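Local coordinates for CigR Protein (PDB 4EW5), which is an inner membrane protein of Salmonella, seen here as its C-terminal domain, whose structure alone does not show what the whole protein does, at the interface of chains A and B. Sequence-based numbering; all coordinates share one arbitrary frame. Chains: chain A/B, CigR Protein.

Contact 1 and contact 2 are corresponding patches, related by exchange of chains, of one two-fold symmetric interface, with their C-alpha centres about 22 Å apart. In contact 1, B:Pro8 and B:Val11, the latter opening helix 11-26, pack on a surface of A:Tyr69, A:Leu83, A:Thr92 and A:Ala93; in contact 2, A:Pro8 and A:Val11 pack likewise on chain B. Strand 72-77 contributes A:Tyr72 to contact 1 and B:Trp74 to contact 2, and the proline is buried more deeply in contact 1. Each chain both gives and receives an N-terminal segment, which would favour a closed pair over an open chain of copies.

Contact 1: the interface of chains A and B. Residues chain A 69, 72, 83, 92-93; chain B 7-8, 11.
A:Tyr69 and A:Tyr72 both hold their rings beside the backbone N, with CG anti to the carbonyl carbon (chi1 -54° and -62°), and in these settings the two aromatic groups present faces to the same proline, B:Pro8. The B:Pro8 ring sits in the corner formed by the two rings, which stand nearly perpendicular to each other. Its CB lies over the centre of the A:Tyr69 ring, 3.5 Å from the centroid, while CG sits over the middle of the A:Tyr72 ring, 3.7 Å from that centroid. Both are CH-pi contacts, and they use different carbons of the pyrrolidine ring, so the proline is held through two neighbouring carbons. CD adds to the second contact, reaching CE1 of A:Tyr72. The backbone leading into the proline follows the rim of A:Tyr69: CD1 of the ring is 3.5 Å from the carbonyl carbon of B:Lys7. In the plane of the A:Tyr72 ring, the backbone O of A:Tyr69 stands at its edge.

The strands close the rest of the pocket. A:Thr92 turns its methyl CG2, and not its hydroxyl, towards the proline, 3.7 Å from B:Pro8 CG, because CG2 is anti to the backbone N (chi1 of OG1 -58°). A:Leu83 comes in at about a right angle, its CD2 touching B:Pro8 CB at 3.9 Å and also meeting CG2 of B:Val11. That valine, at the start of helix 11-26, splays its two methyls: CG1 meets A:Ala93 CB at 3.9 Å, whereas CG2 packs at the phenol end of A:Tyr69, 3.9 Å from CZ. The phenol OH of A:Tyr69 also lies 3.5 Å from B:Val11 CA, reaching past the proline to the helix start. The patch is thus an aromatic and aliphatic socket for a proline plug, fixing the N-terminal segment of chain B on the sheet of chain A and, if the crystal dimer is the natural one, helping to pair the domains.

Contact 2: the interface of chains A and B. Residues chain A 8, 11-12; chain B 69, 74, 83, 92-93.
On one face of the B:Tyr69 ring lies A:Pro8, its CB 3.9 Å from the centroid and displaced towards the rim, a CH-pi contact. The indole of B:Trp74 has CD1 of its own chain's B:Leu83 over one face, also off centre, while its benzo rim touches the partner: CH2 is 3.7 Å from CG1 of A:Val11, with CZ2 close behind. The leucine therefore packs against the indole through one methyl and offers the other, CD2, across the interface, where it meets A:Pro8 CB at 3.7 Å and A:Val11 CG2 at 3.9 Å.

A:Val11 spans two aromatic groups. With CG1 anti to the backbone N (chi1 165°), that methyl lies beyond the benzo rim of the indole rather than over its middle, the two side chains running in opposite directions, and CG2, on the backbone N side, rests 3.9 Å from CZ of B:Tyr69. The phenol OH of the same tyrosine approaches A:Val11 CA. B:Thr92 crosses the proline at about a right angle and gives its methyl, CG2 lying 3.8 Å from A:Pro8 CG. At the border, the bent A:Glu12 chain brings its carboxylate OE2 loosely to B:Ala93 CB, 4.2 Å away. Here the start of helix 11-26 and the loop before it settle on the hydrophobic surface of chain B, which would add to the pairing of the domains if the crystal dimer is the natural one.

Contact 1: the interface of chains A and B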
loop_
_atom_site.group_PDB
_atom_site.type_symbol
_atom_site.label_atom_id
_atom_site.label_comp_id
_atom_site.label_asym_id
_atom_site.label_seq_id
_atom_site.Cartn_x
_atom_site.Cartn_y
_atom_site.Cartn_z
ATOM N N TYR A 69 6.010 13.558 0.440
ATOM C CA TYR A 69 6.439 14.077 -0.868
ATOM C C TYR A 69 6.459 15.566 -0.817
ATOM O O TYR A 69 5.387 16.224 -0.674
ATOM C CB TYR A 69 5.469 13.671 -1.960
ATOM C CG TYR A 69 5.184 12.202 -2.056
ATOM C CD1 TYR A 69 6.021 11.353 -2.785
ATOM C CD2 TYR A 69 4.057 11.658 -1.457
ATOM C CE1 TYR A 69 5.754 10.016 -2.869
ATOM C CE2 TYR A 69 3.789 10.301 -1.502
ATOM C CZ TYR A 69 4.591 9.476 -2.225
ATOM O OH TYR A 69 4.294 8.114 -2.245
ATOM N N TYR A 72 3.565 18.321 -1.448
ATOM C CA TYR A 72 2.197 17.659 -1.353
ATOM C C TYR A 72 1.900 17.436 0.129
ATOM O O TYR A 72 2.847 17.329 0.935
ATOM C CB TYR A 72 2.237 16.286 -2.011
ATOM C CG TYR A 72 2.569 16.311 -3.509
ATOM C CD1 TYR A 72 3.874 16.487 -3.943
ATOM C CD2 TYR A 72 1.543 16.263 -4.496
ATOM C CE1 TYR A 72 4.179 16.658 -5.291
ATOM C CE2 TYR A 72 1.843 16.363 -5.845
ATOM C CZ TYR A 72 3.170 16.567 -6.220
ATOM O OH TYR A 72 3.477 16.632 -7.526
ATOM N N LEU A 83 -4.031 12.774 -0.867
ATOM C CA LEU A 83 -2.826 13.484 -1.017
ATOM C C LEU A 83 -3.107 14.594 -2.058
ATOM O O LEU A 83 -3.568 14.306 -3.185
ATOM C CB LEU A 83 -1.737 12.616 -1.614
ATOM C CG LEU A 83 -0.319 13.193 -1.732
ATOM C CD1 LEU A 83 0.322 13.466 -0.352
ATOM C CD2 LEU A 83 0.602 12.332 -2.556
ATOM N N THR A 92 -3.938 13.952 -5.912
ATOM C CA THR A 92 -2.818 13.143 -6.345
ATOM C C THR A 92 -2.948 11.647 -6.005
ATOM O O THR A 92 -2.431 10.763 -6.718
ATOM C CB THR A 92 -1.500 13.773 -5.772
ATOM O OG1 THR A 92 -1.439 15.121 -6.256
ATOM C CG2 THR A 92 -0.236 13.048 -6.229
ATOM N N ALA A 93 -3.619 11.328 -4.924
ATOM C CA ALA A 93 -3.910 9.948 -4.549
ATOM C C ALA A 93 -5.065 10.030 -3.646
ATOM O O ALA A 93 -5.188 11.034 -2.934
ATOM C CB ALA A 93 -2.733 9.279 -3.816
ATOM N N LYS B 7 9.039 12.058 -5.605
ATOM C CA LYS B 7 7.831 12.482 -6.269
ATOM C C LYS B 7 6.786 11.400 -6.161
ATOM O O LYS B 7 7.124 10.229 -6.238
ATOM C CB LYS B 7 8.101 12.747 -7.756
ATOM C CG LYS B 7 9.169 13.851 -7.979
ATOM C CD LYS B 7 9.221 14.201 -9.475
ATOM C CE LYS B 7 10.377 15.124 -9.867
ATOM N NZ LYS B 7 10.238 15.567 -11.282
ATOM N N PRO B 8 5.477 11.776 -6.139
ATOM C CA PRO B 8 4.401 10.790 -5.916
ATOM C C PRO B 8 3.896 10.178 -7.217
ATOM O O PRO B 8 2.724 10.290 -7.564
ATOM C CB PRO B 8 3.346 11.608 -5.222
ATOM C CG PRO B 8 3.496 12.965 -5.893
ATOM C CD PRO B 8 4.973 13.154 -6.084
ATOM N N VAL B 11 2.044 6.243 -5.618
ATOM C CA VAL B 11 1.879 6.457 -4.170
ATOM C C VAL B 11 1.509 5.126 -3.473
ATOM O O VAL B 11 2.076 4.781 -2.429
ATOM C CB VAL B 11 0.838 7.561 -3.894
ATOM C CG1 VAL B 11 0.470 7.579 -2.364
ATOM C CG2 VAL B 11 1.383 8.919 -4.436
#

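Contact 2: the interface of chains A and B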
loop_
_atom_site.group_PDB
_atom_site.type_symbol
_atom_site.label_atom_id
_atom_site.label_comp_id
_atom_site.label_asym_id
_atom_site.label_seq_id
_atom_site.Cartn_x
_atom_site.Cartn_y
_atom_site.Cartn_z
ATOM N N PRO A 8 -6.796 -10.579 -6.453
ATOM C CA PRO A 8 -5.677 -9.636 -6.225
ATOM C C PRO A 8 -5.555 -8.700 -7.407
ATOM O O PRO A 8 -4.499 -8.646 -8.013
ATOM C CB PRO A 8 -4.452 -10.541 -6.114
ATOM C CG PRO A 8 -4.825 -11.775 -6.925
ATOM C CD PRO A 8 -6.336 -11.917 -6.815
ATOM N N VAL A 11 -3.672 -4.991 -5.473
ATOM C CA VAL A 11 -3.079 -5.416 -4.203
ATOM C C VAL A 11 -2.479 -4.201 -3.452
ATOM O O VAL A 11 -2.603 -4.037 -2.216
ATOM C CB VAL A 11 -1.975 -6.455 -4.503
ATOM C CG1 VAL A 11 -1.092 -6.650 -3.256
ATOM C CG2 VAL A 11 -2.563 -7.775 -5.076
ATOM N N GLU A 12 -1.814 -3.326 -4.179
ATOM C CA GLU A 12 -1.213 -2.171 -3.520
ATOM C C GLU A 12 -2.286 -1.235 -2.935
ATOM O O GLU A 12 -2.099 -0.624 -1.886
ATOM C CB GLU A 12 -0.260 -1.457 -4.472
ATOM C CG GLU A 12 0.884 -2.318 -4.949
ATOM C CD GLU A 12 0.528 -3.221 -6.194
ATOM O OE1 GLU A 12 -0.632 -3.152 -6.813
ATOM O OE2 GLU A 12 1.433 -4.023 -6.570
ATOM N N TYR B 69 -5.473 -13.533 -0.378
ATOM C CA TYR B 69 -6.186 -13.706 -1.632
ATOM C C TYR B 69 -6.278 -15.213 -1.928
ATOM O O TYR B 69 -5.291 -15.885 -2.234
ATOM C CB TYR B 69 -5.411 -13.061 -2.771
ATOM C CG TYR B 69 -5.175 -11.584 -2.546
ATOM C CD1 TYR B 69 -6.214 -10.676 -2.711
ATOM C CD2 TYR B 69 -3.935 -11.126 -2.078
ATOM C CE1 TYR B 69 -6.041 -9.323 -2.487
ATOM C CE2 TYR B 69 -3.727 -9.778 -1.874
ATOM C CZ TYR B 69 -4.785 -8.886 -2.072
ATOM O OH TYR B 69 -4.600 -7.591 -1.797
ATOM N N TRP B 74 1.869 -15.156 -0.486
ATOM C CA TRP B 74 3.054 -14.396 -0.398
ATOM C C TRP B 74 4.222 -15.301 -0.111
ATOM O O TRP B 74 4.123 -16.219 0.731
ATOM C CB TRP B 74 2.896 -13.394 0.727
ATOM C CG TRP B 74 1.865 -12.339 0.499
ATOM C CD1 TRP B 74 0.584 -12.272 1.037
ATOM C CD2 TRP B 74 1.995 -11.110 -0.304
ATOM N NE1 TRP B 74 -0.058 -11.141 0.587
ATOM C CE2 TRP B 74 0.716 -10.430 -0.225
ATOM C CE3 TRP B 74 2.984 -10.587 -1.118
ATOM C CZ2 TRP B 74 0.468 -9.248 -0.891
ATOM C CZ3 TRP B 74 2.742 -9.359 -1.773
ATOM C CH2 TRP B 74 1.505 -8.720 -1.679
ATOM N N LEU B 83 3.684 -12.032 -4.257
ATOM C CA LEU B 83 2.432 -12.756 -4.310
ATOM C C LEU B 83 2.450 -13.619 -5.536
ATOM O O LEU B 83 2.570 -13.108 -6.615
ATOM C CB LEU B 83 1.267 -11.772 -4.340
ATOM C CG LEU B 83 -0.148 -12.403 -4.153
ATOM C CD1 LEU B 83 -0.308 -12.985 -2.747
ATOM C CD2 LEU B 83 -1.254 -11.429 -4.491
ATOM N N THR B 92 2.116 -12.533 -9.294
ATOM C CA THR B 92 0.971 -11.652 -9.353
ATOM C C THR B 92 1.228 -10.253 -8.809
ATOM O O THR B 92 0.716 -9.323 -9.357
ATOM C CB THR B 92 -0.205 -12.333 -8.615
ATOM O OG1 THR B 92 -0.335 -13.646 -9.180
ATOM C CG2 THR B 92 -1.509 -11.556 -8.776
ATOM N N ALA B 93 2.035 -10.089 -7.754
ATOM C CA ALA B 93 2.499 -8.767 -7.340
ATOM C C ALA B 93 3.889 -8.911 -6.791
ATOM O O ALA B 93 4.238 -9.941 -6.213
ATOM C CB ALA B 93 1.626 -8.164 -6.252
#